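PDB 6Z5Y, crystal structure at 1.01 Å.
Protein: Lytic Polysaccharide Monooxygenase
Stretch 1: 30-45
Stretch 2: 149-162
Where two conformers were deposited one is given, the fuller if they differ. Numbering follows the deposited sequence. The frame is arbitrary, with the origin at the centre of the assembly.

Stretch 1 30-45: GWDESKGDEGLLATFK
Stretch 2 149-162: WLALQRLKGKTVWQ

Leu 40 and Leu 152 form the apolar centre, their CA atoms 6.6 Å apart. Both are m,t rotamers with CA-to-CB toward the other stretch. Leu 40 CD1 lies 3.9 Å from Leu 152 CB. Leu 40 belongs to a helix running through Lys 45 and beyond. Leu 152 lies in strand 149-155, which pairs with strand 158-162 through a type I' turn from Leu 155 to Lys 158. Lys 156 and Gly 157 take positive phi (50° and 80°). Helix and first strand cross at 128°, axes 8.8 Å apart at closest approach.

One helical turn after Leu 40, Phe 44 (chi1 t, chi2 -84°) sets CE2 3.5 Å from Leu 150 CD2. Leu 150 is t,p. Trp 31 (chi1 m, chi2 93°) receives the edge of Trp 161 (chi1 m, chi2 7°) on its ring face. The planes stand at 83°, and Trp 31 CH2 is 3.6 Å from Trp 161 NE1.

Arg 154 (m,t,t, chi4 -89°) begins the polar edge. Leu 40 CD2 covers one guanidinium face, 3.5 Å from Arg 154 NH2. The guanidinium edge stays free to donate. Arg 154 NH2 bonds Ser 34 OG at 2.7 Å and Gly 36 O at 2.9 Å; Arg 154 NH1 bonds Trp 31 O at 3.3 Å. Ser 34 (p) also donates from OG to Trp 31 O at 2.6 Å. The arginine thus ties down the loop leading into the helix.

Farther out, Asp 32 faces Thr 159, CA atoms 5.9 Å apart. Both have chi1 m. Asp 32 OD1 accepts from Thr 159 N at 2.7 Å and Thr 159 OG1 at 2.8 Å, so one carboxylate oxygen serves backbone and side chain together. Water 2 joins Asp 32 OD1 to Arg 154 NH1; water 4 joins Asp 37 OD1 to Arg 154 NE.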

# COMPACT_ATOMS: atom_id res chain seq x y z
N GLY A 30 -4.85 13.53 18.66
CA GLY A 30 -3.60 13.80 19.39
C GLY A 30 -2.40 13.06 18.85
O GLY A 30 -1.60 12.53 19.64
N TRP A 31 -2.24 13.05 17.54
CA TRP A 31 -1.11 12.36 16.88
C TRP A 31 0.23 12.78 17.50
O TRP A 31 1.02 11.91 17.88
CB TRP A 31 -1.13 12.69 15.40
CG TRP A 31 -2.38 12.30 14.70
CD1 TRP A 31 -3.50 13.04 14.47
CD2 TRP A 31 -2.65 11.02 14.11
NE1 TRP A 31 -4.46 12.30 13.83
CE2 TRP A 31 -3.95 11.05 13.58
CE3 TRP A 31 -1.91 9.85 14.01
CZ2 TRP A 31 -4.50 9.96 12.91
CZ3 TRP A 31 -2.45 8.77 13.34
CH2 TRP A 31 -3.74 8.82 12.81
N ASP A 32 0.46 14.08 17.64
CA ASP A 32 1.80 14.59 18.02
C ASP A 32 2.07 14.42 19.50
O ASP A 32 3.23 14.44 19.87
CB ASP A 32 1.93 16.04 17.61
CG ASP A 32 2.04 16.12 16.11
OD1 ASP A 32 2.33 15.09 15.50
OD2 ASP A 32 1.88 17.20 15.59
N GLU A 33 1.02 14.20 20.29
CA GLU A 33 1.12 13.95 21.76
C GLU A 33 1.40 12.47 22.06
O GLU A 33 1.71 12.09 23.18
CB GLU A 33 -0.18 14.38 22.43
CG GLU A 33 -0.32 15.89 22.53
CD GLU A 33 -0.52 16.64 21.23
OE1 GLU A 33 0.33 17.51 20.89
OE2 GLU A 33 -1.51 16.34 20.55
N SER A 34 1.19 11.62 21.08
CA SER A 34 1.52 10.18 21.18
C SER A 34 3.03 10.00 21.04
O SER A 34 3.72 10.88 20.47
CB SER A 34 0.77 9.35 20.17
OG SER A 34 1.36 9.50 18.90
N LYS A 35 3.52 8.85 21.48
CA LYS A 35 4.95 8.53 21.33
C LYS A 35 5.16 7.24 20.54
O LYS A 35 4.46 6.25 20.70
CB LYS A 35 5.59 8.39 22.71
CG LYS A 35 5.81 9.70 23.43
N GLY A 36 6.16 7.28 19.68
CA GLY A 36 6.61 6.10 18.96
C GLY A 36 5.67 5.69 17.84
O GLY A 36 4.57 6.24 17.67
N ASP A 37 6.09 4.67 17.14
CA ASP A 37 5.21 4.08 16.12
C ASP A 37 3.99 3.48 16.80
O ASP A 37 2.92 3.48 16.22
CB ASP A 37 5.97 3.03 15.32
CG ASP A 37 6.94 3.63 14.32
OD1 ASP A 37 6.83 4.84 14.03
OD2 ASP A 37 7.75 2.87 13.78
N GLU A 38 4.15 2.95 18.01
CA GLU A 38 3.00 2.35 18.71
C GLU A 38 1.96 3.44 18.92
O GLU A 38 0.76 3.15 18.80
CB GLU A 38 3.43 1.78 20.06
CG GLU A 38 4.45 0.68 19.96
CD GLU A 38 5.91 1.06 19.81
OE1 GLU A 38 6.22 2.26 19.68
OE2 GLU A 38 6.77 0.14 19.87
N GLY A 39 2.40 4.63 19.30
CA GLY A 39 1.44 5.72 19.52
C GLY A 39 0.74 6.15 18.24
O GLY A 39 -0.45 6.45 18.27
N LEU A 40 1.47 6.15 17.12
CA LEU A 40 0.84 6.51 15.83
C LEU A 40 -0.25 5.50 15.52
O LEU A 40 -1.36 5.87 15.11
CB LEU A 40 1.88 6.51 14.70
CG LEU A 40 2.95 7.58 14.79
CD1 LEU A 40 3.96 7.43 13.66
CD2 LEU A 40 2.34 8.96 14.76
N LEU A 41 0.05 4.21 15.67
CA LEU A 41 -0.93 3.16 15.34
C LEU A 41 -2.12 3.20 16.30
O LEU A 41 -3.24 2.94 15.88
CB LEU A 41 -0.22 1.82 15.43
CG LEU A 41 0.75 1.58 14.27
CD1 LEU A 41 1.70 0.45 14.59
CD2 LEU A 41 0.02 1.28 12.98
N ALA A 42 -1.86 3.47 17.58
CA ALA A 42 -2.95 3.51 18.57
C ALA A 42 -3.88 4.69 18.29
O ALA A 42 -5.12 4.55 18.42
CB ALA A 42 -2.37 3.56 19.97
N THR A 43 -3.32 5.83 17.88
CA THR A 43 -4.12 7.02 17.52
C THR A 43 -4.96 6.69 16.29
O THR A 43 -6.16 6.97 16.28
CB THR A 43 -3.23 8.24 17.29
OG1 THR A 43 -2.45 8.51 18.47
CG2 THR A 43 -4.06 9.44 16.91
N PHE A 44 -4.37 6.05 15.31
CA PHE A 44 -5.12 5.64 14.11
C PHE A 44 -6.29 4.74 14.52
O PHE A 44 -7.43 4.94 14.07
CB PHE A 44 -4.15 4.96 13.14
CG PHE A 44 -4.80 4.65 11.82
CD1 PHE A 44 -5.55 3.50 11.65
CD2 PHE A 44 -4.66 5.53 10.77
CE1 PHE A 44 -6.16 3.25 10.43
CE2 PHE A 44 -5.27 5.27 9.56
CZ PHE A 44 -6.04 4.14 9.40
N LYS A 45 -6.02 3.74 15.35
CA LYS A 45 -7.07 2.80 15.79
C LYS A 45 -8.19 3.54 16.53
O LYS A 45 -9.36 3.23 16.33
CB LYS A 45 -6.43 1.71 16.64
CG LYS A 45 -7.46 0.73 17.16
CD LYS A 45 -6.83 -0.46 17.79
CE LYS A 45 -7.87 -1.41 18.33
NZ LYS A 45 -7.26 -2.52 19.08
N TRP A 149 -0.79 1.89 0.79
CA TRP A 149 -0.08 1.94 2.09
C TRP A 149 -0.22 3.37 2.62
O TRP A 149 0.14 4.33 1.93
CB TRP A 149 1.38 1.56 1.91
CG TRP A 149 2.26 1.61 3.11
CD1 TRP A 149 1.92 1.42 4.42
CD2 TRP A 149 3.68 1.80 3.08
NE1 TRP A 149 3.04 1.52 5.21
CE2 TRP A 149 4.14 1.72 4.41
CE3 TRP A 149 4.61 2.00 2.05
CZ2 TRP A 149 5.50 1.85 4.73
CZ3 TRP A 149 5.93 2.15 2.37
CH2 TRP A 149 6.38 2.08 3.68
N LEU A 150 -0.79 3.48 3.81
CA LEU A 150 -0.83 4.76 4.53
C LEU A 150 0.24 4.73 5.59
O LEU A 150 0.06 4.09 6.65
CB LEU A 150 -2.21 4.95 5.13
CG LEU A 150 -2.42 6.32 5.76
CD1 LEU A 150 -2.55 7.36 4.69
CD2 LEU A 150 -3.58 6.34 6.71
N ALA A 151 1.38 5.34 5.27
CA ALA A 151 2.50 5.38 6.20
C ALA A 151 2.29 6.54 7.15
O ALA A 151 1.85 7.64 6.77
CB ALA A 151 3.79 5.52 5.45
N LEU A 152 2.56 6.29 8.41
CA LEU A 152 2.45 7.26 9.51
C LEU A 152 3.88 7.57 9.94
O LEU A 152 4.64 6.64 10.28
CB LEU A 152 1.65 6.63 10.65
CG LEU A 152 0.32 6.01 10.26
CD1 LEU A 152 -0.26 5.26 11.46
CD2 LEU A 152 -0.66 7.07 9.77
N GLN A 153 4.29 8.83 9.91
CA GLN A 153 5.70 9.15 10.25
C GLN A 153 5.71 10.50 10.95
O GLN A 153 4.79 11.32 10.78
CB GLN A 153 6.67 9.10 9.05
CG GLN A 153 8.14 9.39 9.38
CD GLN A 153 9.08 9.31 8.19
OE1 GLN A 153 8.69 9.54 7.04
NE2 GLN A 153 10.34 9.01 8.46
N ARG A 154 6.71 10.68 11.80
CA ARG A 154 6.98 11.96 12.47
C ARG A 154 8.17 12.64 11.79
O ARG A 154 9.24 12.04 11.68
CB ARG A 154 7.26 11.72 13.95
CG ARG A 154 6.19 10.91 14.65
CD ARG A 154 6.56 10.60 16.07
NE ARG A 154 5.68 9.64 16.70
CZ ARG A 154 4.56 9.93 17.37
NH1 ARG A 154 4.16 11.19 17.43
NH2 ARG A 154 3.82 9.00 17.94
N LEU A 155 7.93 13.85 11.32
CA LEU A 155 8.96 14.70 10.69
C LEU A 155 9.08 15.94 11.55
O LEU A 155 8.10 16.69 11.69
CB LEU A 155 8.55 15.08 9.28
CG LEU A 155 8.43 13.89 8.35
CD1 LEU A 155 8.06 14.34 6.95
CD2 LEU A 155 9.72 13.07 8.33
N LYS A 156 10.20 16.07 12.23
CA LYS A 156 10.44 17.15 13.21
C LYS A 156 9.30 17.27 14.21
O LYS A 156 8.89 18.41 14.50
CB LYS A 156 10.56 18.49 12.51
CG LYS A 156 11.67 18.53 11.50
CD LYS A 156 11.76 19.94 11.05
CE LYS A 156 12.88 20.21 10.10
NZ LYS A 156 13.08 21.68 10.00
N GLY A 157 8.89 16.14 14.76
CA GLY A 157 7.91 16.09 15.86
C GLY A 157 6.50 16.23 15.36
O GLY A 157 5.58 16.20 16.19
N LYS A 158 6.32 16.34 14.04
CA LYS A 158 5.00 16.58 13.45
C LYS A 158 4.62 15.32 12.69
O LYS A 158 5.32 14.91 11.78
CB LYS A 158 5.00 17.80 12.53
CG LYS A 158 5.19 19.13 13.23
N THR A 159 3.50 14.74 13.05
CA THR A 159 2.98 13.57 12.35
C THR A 159 2.52 13.96 10.95
O THR A 159 1.79 14.93 10.79
CB THR A 159 1.83 12.91 13.12
OG1 THR A 159 2.31 12.54 14.42
CG2 THR A 159 1.28 11.68 12.42
N VAL A 160 2.89 13.14 9.99
CA VAL A 160 2.34 13.22 8.62
C VAL A 160 1.81 11.85 8.23
O VAL A 160 2.16 10.82 8.82
CB VAL A 160 3.39 13.67 7.60
CG1 VAL A 160 3.87 15.07 7.94
CG2 VAL A 160 4.57 12.72 7.45
N TRP A 161 0.96 11.89 7.23
CA TRP A 161 0.51 10.71 6.48
C TRP A 161 1.20 10.75 5.11
O TRP A 161 1.14 11.76 4.41
CB TRP A 161 -1.01 10.73 6.31
CG TRP A 161 -1.83 10.45 7.53
CD1 TRP A 161 -1.42 10.30 8.81
CD2 TRP A 161 -3.26 10.27 7.56
NE1 TRP A 161 -2.50 10.02 9.62
CE2 TRP A 161 -3.62 9.94 8.87
CE3 TRP A 161 -4.24 10.25 6.58
CZ2 TRP A 161 -4.92 9.66 9.24
CZ3 TRP A 161 -5.55 9.97 6.94
CH2 TRP A 161 -5.87 9.68 8.26
N GLN A 162 1.81 9.64 4.72
CA GLN A 162 2.36 9.48 3.38
C GLN A 162 1.54 8.40 2.67
O GLN A 162 1.31 7.33 3.21
CB GLN A 162 3.81 9.06 3.41
CG GLN A 162 4.72 10.11 4.00
CD GLN A 162 6.10 9.58 4.29
OE1 GLN A 162 6.37 8.38 4.20
NE2 GLN A 162 6.98 10.47 4.67
O HOH W 1 0.49 16.36 13.02
O HOH W 2 4.71 13.45 15.83
O HOH W 3 6.63 5.20 11.29
O HOH W 4 6.99 7.35 15.46